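Local coordinates for Non-reducing end alpha-L-arabinofuranosidase BoGH43B (Bacteroides ovatus, PDB 5JOZ), which removes terminal non-reducing alpha-L-arabinofuranosyl residues from xyloglucan side branches, converting 'S' units to 'X' units during xyloglucan degradation, at residues A[255-260]-A[264-269]; A[445-450]-A[466-471]. One frame throughout, in Å; residues are numbered along the deposited sequence.

Contact 1. Residues A[255-260]-A[264-269]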
loop_
_atom_site.group_PDB
_atom_site.type_symbol
_atom_site.label_atom_id
_atom_site.label_comp_id
_atom_site.label_asym_id
_atom_site.label_seq_id
_atom_site.Cartn_x
_atom_site.Cartn_y
_atom_site.Cartn_z
ATOM N N GLY A 255 -1.096 -3.965 10.416
ATOM C CA GLY A 255 -1.988 -5.000 10.925
ATOM C C GLY A 255 -3.091 -5.291 9.927
ATOM O O GLY A 255 -3.167 -4.661 8.858
ATOM N N ILE A 256 -3.964 -6.225 10.287
ATOM C CA ILE A 256 -5.133 -6.544 9.460
ATOM C C ILE A 256 -6.401 -6.415 10.287
ATOM O O ILE A 256 -6.342 -6.503 11.515
ATOM C CB ILE A 256 -5.021 -7.943 8.821
ATOM C CG1 ILE A 256 -4.851 -9.030 9.893
ATOM C CG2 ILE A 256 -3.851 -7.970 7.836
ATOM C CD1 ILE A 256 -4.985 -10.445 9.370
ATOM N N ARG A 257 -7.523 -6.173 9.600
ATOM C CA ARG A 257 -8.863 -6.128 10.201
ATOM C C ARG A 257 -9.643 -7.268 9.587
ATOM O O ARG A 257 -10.209 -7.088 8.514
ATOM C CB ARG A 257 -9.584 -4.829 9.857
ATOM C CG ARG A 257 -9.091 -3.582 10.579
ATOM C CD ARG A 257 -9.249 -2.361 9.677
ATOM N NE ARG A 257 -10.441 -1.571 9.905
ATOM C CZ ARG A 257 -10.930 -0.654 9.068
ATOM N NH1 ARG A 257 -10.357 -0.380 7.902
ATOM N NH2 ARG A 257 -12.035 -0.002 9.409
ATOM N N PRO A 258 -9.656 -8.453 10.232
ATOM C CA PRO A 258 -10.351 -9.580 9.593
ATOM C C PRO A 258 -11.880 -9.462 9.639
ATOM O O PRO A 258 -12.422 -8.792 10.515
ATOM C CB PRO A 258 -9.883 -10.804 10.406
ATOM C CG PRO A 258 -8.817 -10.322 11.338
ATOM C CD PRO A 258 -9.048 -8.854 11.519
ATOM N N VAL A 259 -12.550 -10.103 8.684
ATOM C CA VAL A 259 -14.012 -10.213 8.674
ATOM C C VAL A 259 -14.382 -11.488 9.447
ATOM O O VAL A 259 -13.853 -12.563 9.151
ATOM C CB VAL A 259 -14.579 -10.302 7.234
ATOM C CG1 VAL A 259 -16.099 -10.176 7.256
ATOM C CG2 VAL A 259 -13.969 -9.241 6.312
ATOM N N ASN A 260 -15.261 -11.364 10.442
ATOM C CA ASN A 260 -15.624 -12.483 11.347
ATOM C C ASN A 260 -14.396 -13.267 11.877
ATOM O O ASN A 260 -14.443 -14.495 12.047
ATOM C CB ASN A 260 -16.618 -13.455 10.660
ATOM C CG ASN A 260 -17.899 -12.778 10.194
ATOM O OD1 ASN A 260 -18.403 -11.840 10.820
ATOM N ND2 ASN A 260 -18.440 -13.268 9.088
ATOM N N GLN A 264 -9.139 -11.364 5.387
ATOM C CA GLN A 264 -8.929 -9.932 5.152
ATOM C C GLN A 264 -8.704 -9.665 3.671
ATOM O O GLN A 264 -7.925 -10.355 3.008
ATOM C CB GLN A 264 -7.788 -9.371 6.045
ATOM C CG GLN A 264 -6.359 -9.748 5.661
ATOM C CD GLN A 264 -5.723 -8.817 4.644
ATOM O OE1 GLN A 264 -6.346 -7.865 4.191
ATOM N NE2 GLN A 264 -4.468 -9.088 4.288
ATOM N N HIS A 265 -9.390 -8.648 3.160
ATOM C CA HIS A 265 -9.294 -8.273 1.739
ATOM C C HIS A 265 -8.847 -6.840 1.480
ATOM O O HIS A 265 -8.376 -6.561 0.386
ATOM C CB HIS A 265 -10.604 -8.569 0.996
ATOM C CG HIS A 265 -11.787 -7.782 1.470
ATOM N ND1 HIS A 265 -12.430 -8.042 2.661
ATOM C CD2 HIS A 265 -12.477 -6.775 0.883
ATOM C CE1 HIS A 265 -13.447 -7.209 2.802
ATOM N NE2 HIS A 265 -13.498 -6.431 1.735
ATOM N N LEU A 266 -8.969 -5.943 2.464
ATOM C CA LEU A 266 -8.504 -4.570 2.298
ATOM C C LEU A 266 -6.979 -4.448 2.303
ATOM O O LEU A 266 -6.453 -3.430 1.857
ATOM C CB LEU A 266 -9.074 -3.654 3.381
ATOM C CG LEU A 266 -10.593 -3.603 3.594
ATOM C CD1 LEU A 266 -10.928 -2.460 4.542
ATOM C CD2 LEU A 266 -11.361 -3.457 2.288
ATOM N N GLY A 267 -6.277 -5.464 2.807
ATOM C CA GLY A 267 -4.817 -5.454 2.857
ATOM C C GLY A 267 -4.316 -5.124 4.253
ATOM O O GLY A 267 -5.102 -4.966 5.194
ATOM N N ARG A 268 -3.002 -5.039 4.400
ATOM C CA ARG A 268 -2.436 -4.649 5.674
ATOM C C ARG A 268 -2.482 -3.101 5.745
ATOM O O ARG A 268 -2.090 -2.396 4.815
ATOM C CB ARG A 268 -1.036 -5.246 5.860
ATOM C CG ARG A 268 -1.023 -6.785 5.869
ATOM C CD ARG A 268 0.378 -7.365 5.682
ATOM N NE ARG A 268 0.949 -7.033 4.359
ATOM C CZ ARG A 268 2.252 -6.944 4.069
ATOM N NH1 ARG A 268 3.198 -7.166 4.983
ATOM N NH2 ARG A 268 2.621 -6.619 2.837
ATOM N N GLU A 269 -3.034 -2.605 6.843
ATOM C CA GLU A 269 -3.267 -1.186 7.068
ATOM C C GLU A 269 -2.296 -0.673 8.142
ATOM O O GLU A 269 -1.588 -1.462 8.763
ATOM C CB GLU A 269 -4.733 -1.005 7.480
ATOM C CG GLU A 269 -5.671 -1.448 6.366
ATOM C CD GLU A 269 -7.133 -1.522 6.764
ATOM O OE1 GLU A 269 -7.502 -2.469 7.489
ATOM O OE2 GLU A 269 -7.921 -0.660 6.306
HETATM O O HOH W 1 -7.363 -5.168 6.806
HETATM O O HOH W 2 -9.391 -6.440 5.651
#
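Arg-257 leaves its backbone to one side and meets Glu-269 in a salt bridge, NH1 to OE2 at 2.9 Å. Its CG stands beside the backbone N, and bends at chi2 and chi3 bring NH1 to the carboxylate. NH1 uses the guanidinium edge and meets OE2 on the syn side, 22° out of the carboxylate plane; the two planes lie 31° apart. OE2 also accepts from Gly-12 N, so this buried oxygen is gripped twice. A leucine in place of Arg-257 would probably leave the Glu-269 carboxylate without its cationic mate and freer to turn.

Strand 249-256 pairs with strand 269-277 at the last rung before the turn: Gly-255 N to Glu-269 O is 3.0 Å and Glu-269 N to Gly-255 O is 2.9 Å, a hydrogen-bonded antiparallel pair. These are the two middle strands of one four-stranded blade of the five-bladed beta-propeller typical of family 43. Beyond this pair, water rather than direct backbone bonds joins the segments: one accepts from Arg-257 N and donates to Gly-267 O and Glu-269 OE1, and a second donates to Arg-257 O and accepts from Leu-266 N.

Ile-256 packs through CG2, at 3.6 Å from Arg-268 CG and 3.8 Å from Gln-264 CG. Gln-264 holds CG between its backbone N and carbonyl carbon (chi1 74°), which lays its chain across Ile-256 at about a right angle; its amide OE1 then accepts from Gly-267 N at 2.8 Å, in the carbonyl plane. Farther along the turn, Val-259 CG2 abuts the His-265 ring edge, 4.1 Å from CE1. The Arg-268 guanidinium leads away from Ile-256 to donate to Phe-476 O, and lies in a long, weak ion pair with Asp-16, the inferred proton acceptor.

Contact 2. Residues A[445-450]-A[466-471]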
loop_
_atom_site.group_PDB
_atom_site.type_symbol
_atom_site.label_atom_id
_atom_site.label_comp_id
_atom_site.label_asym_id
_atom_site.label_seq_id
_atom_site.Cartn_x
_atom_site.Cartn_y
_atom_site.Cartn_z
ATOM N N THR A 445 -18.727 -8.516 3.663
ATOM C CA THR A 445 -18.823 -9.834 3.036
ATOM C C THR A 445 -19.067 -9.806 1.519
ATOM O O THR A 445 -18.631 -10.716 0.817
ATOM C CB THR A 445 -19.973 -10.650 3.677
ATOM O OG1 THR A 445 -21.202 -9.929 3.533
ATOM C CG2 THR A 445 -19.711 -10.891 5.173
ATOM N N THR A 446 -19.785 -8.804 1.016
ATOM C CA THR A 446 -20.317 -8.864 -0.358
ATOM C C THR A 446 -20.092 -7.593 -1.166
ATOM O O THR A 446 -20.253 -6.475 -0.659
ATOM C CB THR A 446 -21.832 -9.187 -0.371
ATOM O OG1 THR A 446 -22.544 -8.176 0.348
ATOM C CG2 THR A 446 -22.106 -10.545 0.283
ATOM N N TYR A 447 -19.702 -7.795 -2.423
ATOM C CA TYR A 447 -19.732 -6.757 -3.430
ATOM C C TYR A 447 -20.993 -6.979 -4.216
ATOM O O TYR A 447 -21.291 -8.128 -4.565
ATOM C CB TYR A 447 -18.564 -6.907 -4.392
ATOM C CG TYR A 447 -17.213 -6.669 -3.793
ATOM C CD1 TYR A 447 -16.795 -5.381 -3.479
ATOM C CD2 TYR A 447 -16.328 -7.719 -3.585
ATOM C CE1 TYR A 447 -15.536 -5.144 -2.959
ATOM C CE2 TYR A 447 -15.061 -7.490 -3.064
ATOM C CZ TYR A 447 -14.679 -6.200 -2.746
ATOM O OH TYR A 447 -13.435 -5.965 -2.214
ATOM N N THR A 448 -21.726 -5.898 -4.485
ATOM C CA THR A 448 -22.897 -5.932 -5.356
ATOM C C THR A 448 -22.645 -4.997 -6.541
ATOM O O THR A 448 -22.148 -3.889 -6.359
ATOM C CB THR A 448 -24.172 -5.538 -4.592
ATOM O OG1 THR A 448 -24.306 -6.394 -3.456
ATOM C CG2 THR A 448 -25.426 -5.691 -5.474
ATOM N N PHE A 449 -22.978 -5.479 -7.741
ATOM C CA PHE A 449 -22.666 -4.819 -9.014
ATOM C C PHE A 449 -23.957 -4.360 -9.712
ATOM O O PHE A 449 -24.863 -5.176 -9.926
ATOM C CB PHE A 449 -21.916 -5.797 -9.918
ATOM C CG PHE A 449 -20.643 -6.308 -9.323
ATOM C CD1 PHE A 449 -20.632 -7.463 -8.540
ATOM C CD2 PHE A 449 -19.440 -5.626 -9.532
ATOM C CE1 PHE A 449 -19.447 -7.925 -7.979
ATOM C CE2 PHE A 449 -18.251 -6.088 -8.978
ATOM C CZ PHE A 449 -18.250 -7.237 -8.200
ATOM N N GLU A 450 -24.021 -3.072 -10.072
ATOM C CA GLU A 450 -25.237 -2.417 -10.575
ATOM C C GLU A 450 -24.943 -1.557 -11.811
ATOM O O GLU A 450 -23.833 -1.045 -11.961
ATOM C CB GLU A 450 -25.874 -1.534 -9.485
ATOM C CG GLU A 450 -26.137 -2.233 -8.137
ATOM C CD GLU A 450 -25.049 -2.032 -7.059
ATOM O OE1 GLU A 450 -23.902 -1.623 -7.376
ATOM O OE2 GLU A 450 -25.347 -2.293 -5.865
ATOM N N ARG A 466 -14.599 -12.566 0.549
ATOM C CA ARG A 466 -13.815 -13.742 0.937
ATOM C C ARG A 466 -12.981 -14.343 -0.202
ATOM O O ARG A 466 -11.820 -14.711 0.004
ATOM C CB ARG A 466 -14.771 -14.802 1.484
ATOM C CG ARG A 466 -14.135 -16.025 2.122
ATOM C CD ARG A 466 -15.188 -17.100 2.321
ATOM N NE ARG A 466 -15.714 -17.548 1.033
ATOM C CZ ARG A 466 -16.684 -18.442 0.868
ATOM N NH1 ARG A 466 -17.260 -19.032 1.916
ATOM N NH2 ARG A 466 -17.072 -18.755 -0.364
ATOM N N ASP A 467 -13.568 -14.454 -1.394
ATOM C CA ASP A 467 -12.855 -15.064 -2.529
ATOM C C ASP A 467 -11.710 -14.194 -3.085
ATOM O O ASP A 467 -10.898 -14.686 -3.884
ATOM C CB ASP A 467 -13.823 -15.453 -3.659
ATOM C CG ASP A 467 -14.593 -16.733 -3.374
ATOM O OD1 ASP A 467 -14.028 -17.679 -2.780
ATOM O OD2 ASP A 467 -15.774 -16.792 -3.777
ATOM N N VAL A 468 -11.640 -12.925 -2.659
ATOM C CA VAL A 468 -10.522 -12.051 -3.014
ATOM C C VAL A 468 -9.611 -11.747 -1.823
ATOM O O VAL A 468 -8.781 -10.844 -1.893
ATOM C CB VAL A 468 -10.998 -10.760 -3.738
ATOM C CG1 VAL A 468 -11.517 -11.110 -5.128
ATOM C CG2 VAL A 468 -12.047 -9.994 -2.943
ATOM N N SER A 469 -9.723 -12.537 -0.757
ATOM C CA SER A 469 -9.044 -12.239 0.489
ATOM C C SER A 469 -7.603 -12.729 0.431
ATOM O O SER A 469 -7.271 -13.622 -0.353
ATOM C CB SER A 469 -9.785 -12.886 1.663
ATOM O OG SER A 469 -9.560 -14.285 1.696
ATOM N N ASN A 470 -6.750 -12.134 1.258
ATOM C CA ASN A 470 -5.356 -12.581 1.396
ATOM C C ASN A 470 -5.245 -14.081 1.704
ATOM O O ASN A 470 -4.382 -14.771 1.157
ATOM C CB ASN A 470 -4.652 -11.814 2.513
ATOM C CG ASN A 470 -3.203 -12.226 2.667
ATOM O OD1 ASN A 470 -2.830 -12.877 3.648
ATOM N ND2 ASN A 470 -2.386 -11.891 1.674
ATOM N N GLU A 471 -6.134 -14.576 2.563
ATOM C CA GLU A 471 -6.080 -15.962 3.026
ATOM C C GLU A 471 -6.388 -16.971 1.923
ATOM O O GLU A 471 -5.933 -18.109 1.998
ATOM C CB GLU A 471 -6.998 -16.168 4.243
ATOM C CG GLU A 471 -6.458 -15.567 5.548
ATOM C CD GLU A 471 -6.629 -14.058 5.671
ATOM O OE1 GLU A 471 -7.010 -13.389 4.680
ATOM O OE2 GLU A 471 -6.395 -13.531 6.782
#
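Tyr-447 and Val-468 approach from opposite directions and meet at a single point, Tyr-447 CE2 to Val-468 CG2 at 3.9 Å. The methyl lies in the plane of the phenol, so it abuts the ring edge rather than covering a face. On Val-468, chi1 of -70° sets CG1 anti to the carbonyl carbon and leaves CG2 between the backbone N and the carbonyl carbon, directed at the tyrosine. The ring is held at its far end as well, where OH is hydrogen-bonded to Gln-365 OE1.

No hydrogen bond joins the segments, and only 82 Å² is buried between them. The turn bearing Val-468 is instead braced internally: Arg-466 O accepts from Ser-469 N at 3.1 Å and from Ser-469 OG at 2.9 Å, the hydroxyl approaching in the carbonyl plane on a lone pair. Ser-469 is also the N-cap of helix 470-473, its OG bonding weakly to Val-472 N.

Within the concanavalin A-like domain, strand 446-453 runs between strands 436-442 and 456-464, while Tyr-399 of strand 397-406, from the other large sheet, packs against both Tyr-447 and Val-468.

Overall arrangement
Contact 1 is the more buried and the larger, 444 Å² against 82 Å², and combines polar links (paired backbones, a salt bridge, bridging waters) with aliphatic packing. Contact 2 is partly buried and apolar across its segments, its hydrogen bonds lying within the turn or outside the contact. They share no strand, one belonging to a propeller blade and the other to the concanavalin A-like domain, yet their centres are 12 Å apart and they touch. Gln-264 O and Asn-470 N lie 2.8 Å apart, a probable hydrogen bond, and His-265 CD2 packs 3.3 Å from Tyr-447 OH. Together they therefore mark a seam between the two domains, and only contact 1 approaches the inferred catalytic residues.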